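Long-range contacts in beta-glucosidase (Pseudoalteromonas sp., PDB 3F95), which forms the extra C-terminal beta-sandwich domain of ExoP, an exo-1,3/1,4-beta-glucanase that probably releases glucose from beta-glucans: residues L22-Q28 against S39-L45; F61-A67 against T157-L163. All blocks are in the same frame, centred on the assembly; numbering follows the deposited sequence.

Contact 1. Residues L22-Q28 against S39-L45; sequences LADTSTQ and SGDKQSL
Leu22 is extended (phi/psi -112/108) on strand 18-24, its CA 5.1 Å from that of Ser39. With chi1 m and chi2 p, it sets CG 4.0 Å from CD2 of Leu45, an apolar pair; from Asp24 onward the contact is polar. Asp24, chi1 p, illustrates how one carboxylate can organise two turns. Its OD2 accepts from Asp41 N (2.8 Å) and Ser39 OG (2.6 Å), while OD1 takes Ser26 N (2.9 Å), an Asx turn, and Ser26 OG (2.6 Å). The loop that meets it, joining strands 37-38 and 45-50 of the galactose-binding-like sandwich, opens with a type I turn from Ser39 to Lys42 and closes with Ser39 N on Leu45 O (2.8 Å). Asp24 OD2 lies 3.0 Å from Asp41 OD1, like charges offset by surrounding donors: Asp41 OD1 receives Gln43 N (2.8 Å) and Ser44 N (2.7 Å). Past Thr25, Ser26 OG accepts Gln28 N (3.1 Å), an ST turn. Gly40 CA makes a CA-H...O contact with Gln28 O (3.4 Å); a CB here would hit Gln28 O and Ser26 OG. Water 1 donates to Leu22 O and Gln28 O (both 2.7 Å) and accepts from Asp24 N (2.9 Å) and Gly40 N (2.8 Å).

Contact 2. Residues F61-A67 against T157-L163; sequences FNWRAQA and TSQNLSL
Trp63 (chi1 -79°, chi2 -106°) lays one indole face over Leu161 and Ser158: Leu161 CD2 stands 3.7 Å from the six-membered ring centroid and Ser158 CB 4.2 Å from that of the five-membered ring, both CH-pi. Strands 61-63 and 161-163 run antiparallel at 175°, axes 4.8 Å apart. Phe61-Leu163 and Trp63-Leu161 are hydrogen-bonded pairs (Phe61 N to Leu163 O 2.8 Å, Leu163 N to Phe61 O 3.1 Å; Trp63 N to Leu161 O 2.8 Å, Leu161 N to Trp63 O 3.3 Å), with Asn62 and Ser162 between them as a non-hydrogen-bonded backbone pair. Short links, 64-66 and 159-160, carry both segments from one sheet of the sandwich to the other, shifting the register by one residue. Pairing resumes as Ala67 N meets Ser158 O at 3.0 Å and Ser158 N meets Ala67 O at 3.2 Å. Trp63 NE1 donates to Ala67 O, 2.9 Å away, across the bend. Thus the indole can lie against buried apolar groups without burying an unsatisfied N-H.

Contact 1 joins two turns, each belonging to a different sheet, and contact 2 pairs two links that cross between the sheets. Their centres lie 11 Å apart, and the segments 39-45 and 61-67 touch directly: Ser44 O lies 2.8 Å from Arg64 N, a probable hydrogen bond, and Ser44 OG packs 3.5 Å from Ala65 CB. Deeper in, Leu45 CD1 comes within 3.6 Å of Trp63 CD2, so the apolar side of contact 1 continues into the core around contact 2. Strand 67-73, which starts at the end of segment 61-67, lies between strands 18-24 and 149-158 in the antiparallel sheet and so connects the contacts. Neither includes a known active site; the glycoside hydrolase family 3 regions probably lie elsewhere in ExoP.

Contact 1. Residues L22-Q28 against S39-L45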
loop_
_atom_site.group_PDB
_atom_site.type_symbol
_atom_site.label_atom_id
_atom_site.label_comp_id
_atom_site.label_asym_id
_atom_site.label_seq_id
_atom_site.Cartn_x
_atom_site.Cartn_y
_atom_site.Cartn_z
ATOM N N LEU A 22 -9.534 -3.676 5.179
ATOM C CA LEU A 22 -8.882 -4.773 5.896
ATOM C C LEU A 22 -9.738 -6.029 5.686
ATOM O O LEU A 22 -10.874 -6.094 6.191
ATOM C CB LEU A 22 -8.776 -4.449 7.386
ATOM C CG LEU A 22 -7.730 -3.424 7.892
ATOM C CD1 LEU A 22 -7.988 -2.024 7.335
ATOM C CD2 LEU A 22 -7.703 -3.371 9.434
ATOM N N ALA A 23 -9.219 -6.951 4.879
ATOM C CA ALA A 23 -9.982 -8.125 4.425
ATOM C C ALA A 23 -9.318 -9.428 4.853
ATOM O O ALA A 23 -8.342 -9.917 4.222
ATOM C CB ALA A 23 -10.208 -8.060 2.891
ATOM N N ASP A 24 -9.813 -9.989 5.951
ATOM C CA ASP A 24 -9.284 -11.280 6.416
ATOM C C ASP A 24 -10.115 -12.458 5.855
ATOM O O ASP A 24 -10.915 -12.266 4.946
ATOM C CB ASP A 24 -9.136 -11.320 7.938
ATOM C CG ASP A 24 -10.463 -11.135 8.676
ATOM O OD1 ASP A 24 -11.535 -11.386 8.073
ATOM O OD2 ASP A 24 -10.423 -10.724 9.848
ATOM N N THR A 25 -9.957 -13.658 6.416
ATOM C CA THR A 25 -10.652 -14.844 5.876
ATOM C C THR A 25 -12.072 -14.983 6.440
ATOM O O THR A 25 -12.802 -15.933 6.102
ATOM C CB THR A 25 -9.856 -16.133 6.122
ATOM O OG1 THR A 25 -9.596 -16.268 7.528
ATOM C CG2 THR A 25 -8.491 -16.089 5.339
ATOM N N SER A 26 -12.479 -14.013 7.244
ATOM C CA SER A 26 -13.817 -14.002 7.821
ATOM C C SER A 26 -14.864 -13.505 6.831
ATOM O O SER A 26 -14.542 -13.088 5.717
ATOM C CB SER A 26 -13.871 -13.171 9.103
ATOM O OG SER A 26 -13.990 -11.786 8.830
ATOM N N THR A 27 -16.115 -13.495 7.281
ATOM C CA THR A 27 -17.215 -12.994 6.452
ATOM C C THR A 27 -17.434 -11.499 6.637
ATOM O O THR A 27 -18.421 -10.949 6.157
ATOM C CB THR A 27 -18.549 -13.730 6.787
ATOM O OG1 THR A 27 -18.868 -13.545 8.171
ATOM C CG2 THR A 27 -18.436 -15.227 6.477
ATOM N N GLN A 28 -16.533 -10.827 7.343
ATOM C CA GLN A 28 -16.657 -9.377 7.500
ATOM C C GLN A 28 -15.402 -8.681 6.966
ATOM O O GLN A 28 -14.283 -9.003 7.359
ATOM C CB GLN A 28 -16.876 -8.982 8.960
ATOM C CG GLN A 28 -18.170 -9.526 9.603
ATOM C CD GLN A 28 -18.242 -9.200 11.111
ATOM O OE1 GLN A 28 -17.860 -10.027 11.962
ATOM N NE2 GLN A 28 -18.709 -8.016 11.444
ATOM N N SER A 39 -9.481 -6.099 11.390
ATOM C CA SER A 39 -10.182 -6.874 10.378
ATOM C C SER A 39 -11.428 -7.525 11.010
ATOM O O SER A 39 -11.650 -7.384 12.223
ATOM C CB SER A 39 -9.266 -7.922 9.768
ATOM O OG SER A 39 -8.798 -8.854 10.723
ATOM N N GLY A 40 -12.218 -8.208 10.190
ATOM C CA GLY A 40 -13.494 -8.783 10.674
ATOM C C GLY A 40 -13.355 -9.725 11.867
ATOM O O GLY A 40 -14.254 -9.782 12.730
ATOM N N ASP A 41 -12.261 -10.483 11.937
ATOM C CA ASP A 41 -12.097 -11.459 13.031
ATOM C C ASP A 41 -11.452 -10.865 14.288
ATOM O O ASP A 41 -11.212 -11.576 15.312
ATOM C CB ASP A 41 -11.397 -12.734 12.553
ATOM C CG ASP A 41 -9.944 -12.524 12.196
ATOM O OD1 ASP A 41 -9.349 -11.478 12.558
ATOM O OD2 ASP A 41 -9.392 -13.430 11.559
ATOM N N LYS A 42 -11.153 -9.564 14.191
ATOM C CA LYS A 42 -10.522 -8.741 15.251
ATOM C C LYS A 42 -9.043 -9.044 15.536
ATOM O O LYS A 42 -8.467 -8.467 16.462
ATOM C CB LYS A 42 -11.329 -8.760 16.574
ATOM C CG LYS A 42 -12.847 -8.789 16.423
ATOM C CD LYS A 42 -13.336 -7.551 15.700
ATOM C CE LYS A 42 -14.817 -7.623 15.417
ATOM N NZ LYS A 42 -15.363 -6.287 15.718
ATOM N N GLN A 43 -8.426 -9.921 14.756
ATOM C CA GLN A 43 -7.050 -10.349 15.053
ATOM C C GLN A 43 -6.141 -10.529 13.858
ATOM O O GLN A 43 -4.909 -10.400 14.009
ATOM C CB GLN A 43 -7.027 -11.683 15.832
ATOM C CG GLN A 43 -7.598 -11.613 17.206
ATOM C CD GLN A 43 -7.840 -13.003 17.812
ATOM O OE1 GLN A 43 -7.409 -14.027 17.277
ATOM N NE2 GLN A 43 -8.574 -13.034 18.906
ATOM N N SER A 44 -6.702 -10.890 12.693
ATOM C CA SER A 44 -5.832 -11.270 11.572
ATOM C C SER A 44 -5.013 -10.094 11.050
ATOM O O SER A 44 -3.833 -10.250 10.718
ATOM C CB SER A 44 -6.621 -11.864 10.387
ATOM O OG SER A 44 -7.108 -13.148 10.711
ATOM N N LEU A 45 -5.656 -8.931 10.962
ATOM C CA LEU A 45 -5.015 -7.733 10.378
ATOM C C LEU A 45 -5.474 -6.537 11.219
ATOM O O LEU A 45 -6.676 -6.296 11.352
ATOM C CB LEU A 45 -5.392 -7.562 8.892
ATOM C CG LEU A 45 -4.839 -6.334 8.144
ATOM C CD1 LEU A 45 -3.296 -6.246 8.280
ATOM C CD2 LEU A 45 -5.267 -6.351 6.658
HETATM O O HOH W 1 -11.684 -8.328 7.397
HETATM O O HOH W 2 -7.510 -14.462 8.242
HETATM O O HOH W 3 -17.115 -6.580 13.248
#

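Contact 2. Residues F61-A67 against T157-L163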
loop_
_atom_site.group_PDB
_atom_site.type_symbol
_atom_site.label_atom_id
_atom_site.label_comp_id
_atom_site.label_asym_id
_atom_site.label_seq_id
_atom_site.Cartn_x
_atom_site.Cartn_y
_atom_site.Cartn_z
ATOM N N PHE A 61 0.562 -1.660 10.083
ATOM C CA PHE A 61 -0.293 -2.818 9.845
ATOM C C PHE A 61 0.409 -4.087 10.321
ATOM O O PHE A 61 1.576 -4.321 9.971
ATOM C CB PHE A 61 -0.638 -2.891 8.357
ATOM C CG PHE A 61 -1.389 -1.675 7.846
ATOM C CD1 PHE A 61 -2.769 -1.580 7.983
ATOM C CD2 PHE A 61 -0.710 -0.637 7.197
ATOM C CE1 PHE A 61 -3.471 -0.476 7.504
ATOM C CE2 PHE A 61 -1.388 0.488 6.700
ATOM C CZ PHE A 61 -2.780 0.584 6.873
ATOM N N ASN A 62 -0.298 -4.924 11.088
ATOM C CA ASN A 62 0.268 -6.180 11.595
ATOM C C ASN A 62 -0.615 -7.322 11.108
ATOM O O ASN A 62 -1.824 -7.294 11.376
ATOM C CB ASN A 62 0.280 -6.185 13.127
ATOM C CG ASN A 62 1.228 -5.158 13.723
ATOM O OD1 ASN A 62 2.326 -4.936 13.214
ATOM N ND2 ASN A 62 0.807 -4.537 14.820
ATOM N N TRP A 63 -0.044 -8.262 10.350
ATOM C CA TRP A 63 -0.733 -9.482 9.907
ATOM C C TRP A 63 -0.350 -10.608 10.867
ATOM O O TRP A 63 0.856 -10.879 11.083
ATOM C CB TRP A 63 -0.225 -9.923 8.550
ATOM C CG TRP A 63 -0.752 -9.203 7.348
ATOM C CD1 TRP A 63 -1.662 -9.688 6.460
ATOM C CD2 TRP A 63 -0.397 -7.883 6.890
ATOM N NE1 TRP A 63 -1.889 -8.768 5.477
ATOM C CE2 TRP A 63 -1.124 -7.653 5.709
ATOM C CE3 TRP A 63 0.499 -6.896 7.344
ATOM C CZ2 TRP A 63 -0.998 -6.470 4.959
ATOM C CZ3 TRP A 63 0.609 -5.684 6.616
ATOM C CH2 TRP A 63 -0.136 -5.493 5.440
ATOM N N ARG A 64 -1.360 -11.277 11.414
ATOM C CA ARG A 64 -1.152 -12.498 12.191
ATOM C C ARG A 64 -1.776 -13.722 11.543
ATOM O O ARG A 64 -1.511 -14.852 11.982
ATOM C CB ARG A 64 -1.673 -12.319 13.619
ATOM C CG ARG A 64 -0.877 -11.284 14.383
ATOM C CD ARG A 64 -1.475 -11.090 15.737
ATOM N NE ARG A 64 -1.234 -12.279 16.536
ATOM C CZ ARG A 64 -2.128 -12.811 17.361
ATOM N NH1 ARG A 64 -3.331 -12.247 17.490
ATOM N NH2 ARG A 64 -1.817 -13.905 18.047
ATOM N N ALA A 65 -2.594 -13.510 10.512
ATOM C CA ALA A 65 -3.094 -14.590 9.669
ATOM C C ALA A 65 -3.399 -14.032 8.290
ATOM O O ALA A 65 -3.368 -12.819 8.102
ATOM C CB ALA A 65 -4.356 -15.255 10.273
ATOM N N GLN A 66 -3.697 -14.937 7.358
ATOM C CA GLN A 66 -4.056 -14.598 5.987
ATOM C C GLN A 66 -5.007 -13.404 5.868
ATOM O O GLN A 66 -6.125 -13.449 6.377
ATOM C CB GLN A 66 -4.691 -15.811 5.314
ATOM C CG GLN A 66 -5.054 -15.545 3.872
ATOM C CD GLN A 66 -3.828 -15.388 2.962
ATOM O OE1 GLN A 66 -2.759 -15.942 3.228
ATOM N NE2 GLN A 66 -3.994 -14.645 1.884
ATOM N N ALA A 67 -4.572 -12.347 5.178
ATOM C CA ALA A 67 -5.394 -11.137 5.043
ATOM C C ALA A 67 -4.795 -10.235 3.994
ATOM O O ALA A 67 -3.597 -10.358 3.696
ATOM C CB ALA A 67 -5.468 -10.389 6.363
ATOM N N THR A 157 -0.961 -8.549 0.563
ATOM C CA THR A 157 -1.481 -9.815 1.069
ATOM C C THR A 157 -0.358 -10.628 1.707
ATOM O O THR A 157 0.738 -10.780 1.124
ATOM C CB THR A 157 -2.152 -10.599 -0.075
ATOM O OG1 THR A 157 -3.146 -9.768 -0.698
ATOM C CG2 THR A 157 -2.834 -11.854 0.480
ATOM N N SER A 158 -0.632 -11.163 2.897
ATOM C CA SER A 158 0.342 -11.972 3.643
ATOM C C SER A 158 -0.378 -12.735 4.771
ATOM O O SER A 158 -1.581 -12.533 4.993
ATOM C CB SER A 158 1.475 -11.085 4.192
ATOM O OG SER A 158 2.566 -11.866 4.733
ATOM N N GLN A 159 0.348 -13.609 5.467
ATOM C CA GLN A 159 -0.187 -14.290 6.657
ATOM C C GLN A 159 0.504 -13.797 7.910
ATOM O O GLN A 159 -0.021 -13.910 9.016
ATOM C CB GLN A 159 0.018 -15.810 6.565
ATOM C CG GLN A 159 -0.632 -16.451 5.376
ATOM C CD GLN A 159 -0.318 -17.925 5.275
ATOM O OE1 GLN A 159 0.628 -18.324 4.590
ATOM N NE2 GLN A 159 -1.103 -18.744 5.960
ATOM N N ASN A 160 1.711 -13.262 7.762
ATOM C CA ASN A 160 2.463 -12.849 8.928
ATOM C C ASN A 160 3.506 -11.818 8.507
ATOM O O ASN A 160 4.415 -12.138 7.743
ATOM C CB ASN A 160 3.144 -14.061 9.565
ATOM C CG ASN A 160 3.627 -13.770 10.940
ATOM O OD1 ASN A 160 4.596 -13.026 11.125
ATOM N ND2 ASN A 160 2.952 -14.338 11.933
ATOM N N LEU A 161 3.370 -10.602 9.021
ATOM C CA LEU A 161 4.068 -9.438 8.432
ATOM C C LEU A 161 3.786 -8.235 9.312
ATOM O O LEU A 161 2.704 -8.123 9.874
ATOM C CB LEU A 161 3.492 -9.129 7.042
ATOM C CG LEU A 161 3.908 -7.838 6.293
ATOM C CD1 LEU A 161 5.437 -7.851 5.998
ATOM C CD2 LEU A 161 3.130 -7.771 4.999
ATOM N N SER A 162 4.778 -7.358 9.452
ATOM C CA SER A 162 4.563 -6.079 10.104
ATOM C C SER A 162 5.264 -4.965 9.321
ATOM O O SER A 162 6.487 -5.015 9.084
ATOM C CB SER A 162 5.046 -6.136 11.558
ATOM O OG SER A 162 4.813 -4.903 12.201
ATOM N N LEU A 163 4.494 -3.936 8.970
ATOM C CA LEU A 163 5.037 -2.824 8.214
ATOM C C LEU A 163 4.210 -1.587 8.480
ATOM O O LEU A 163 3.172 -1.658 9.117
ATOM C CB LEU A 163 5.081 -3.141 6.714
ATOM C CG LEU A 163 3.768 -3.533 5.992
ATOM C CD1 LEU A 163 2.768 -2.394 5.817
ATOM C CD2 LEU A 163 4.079 -4.203 4.660
#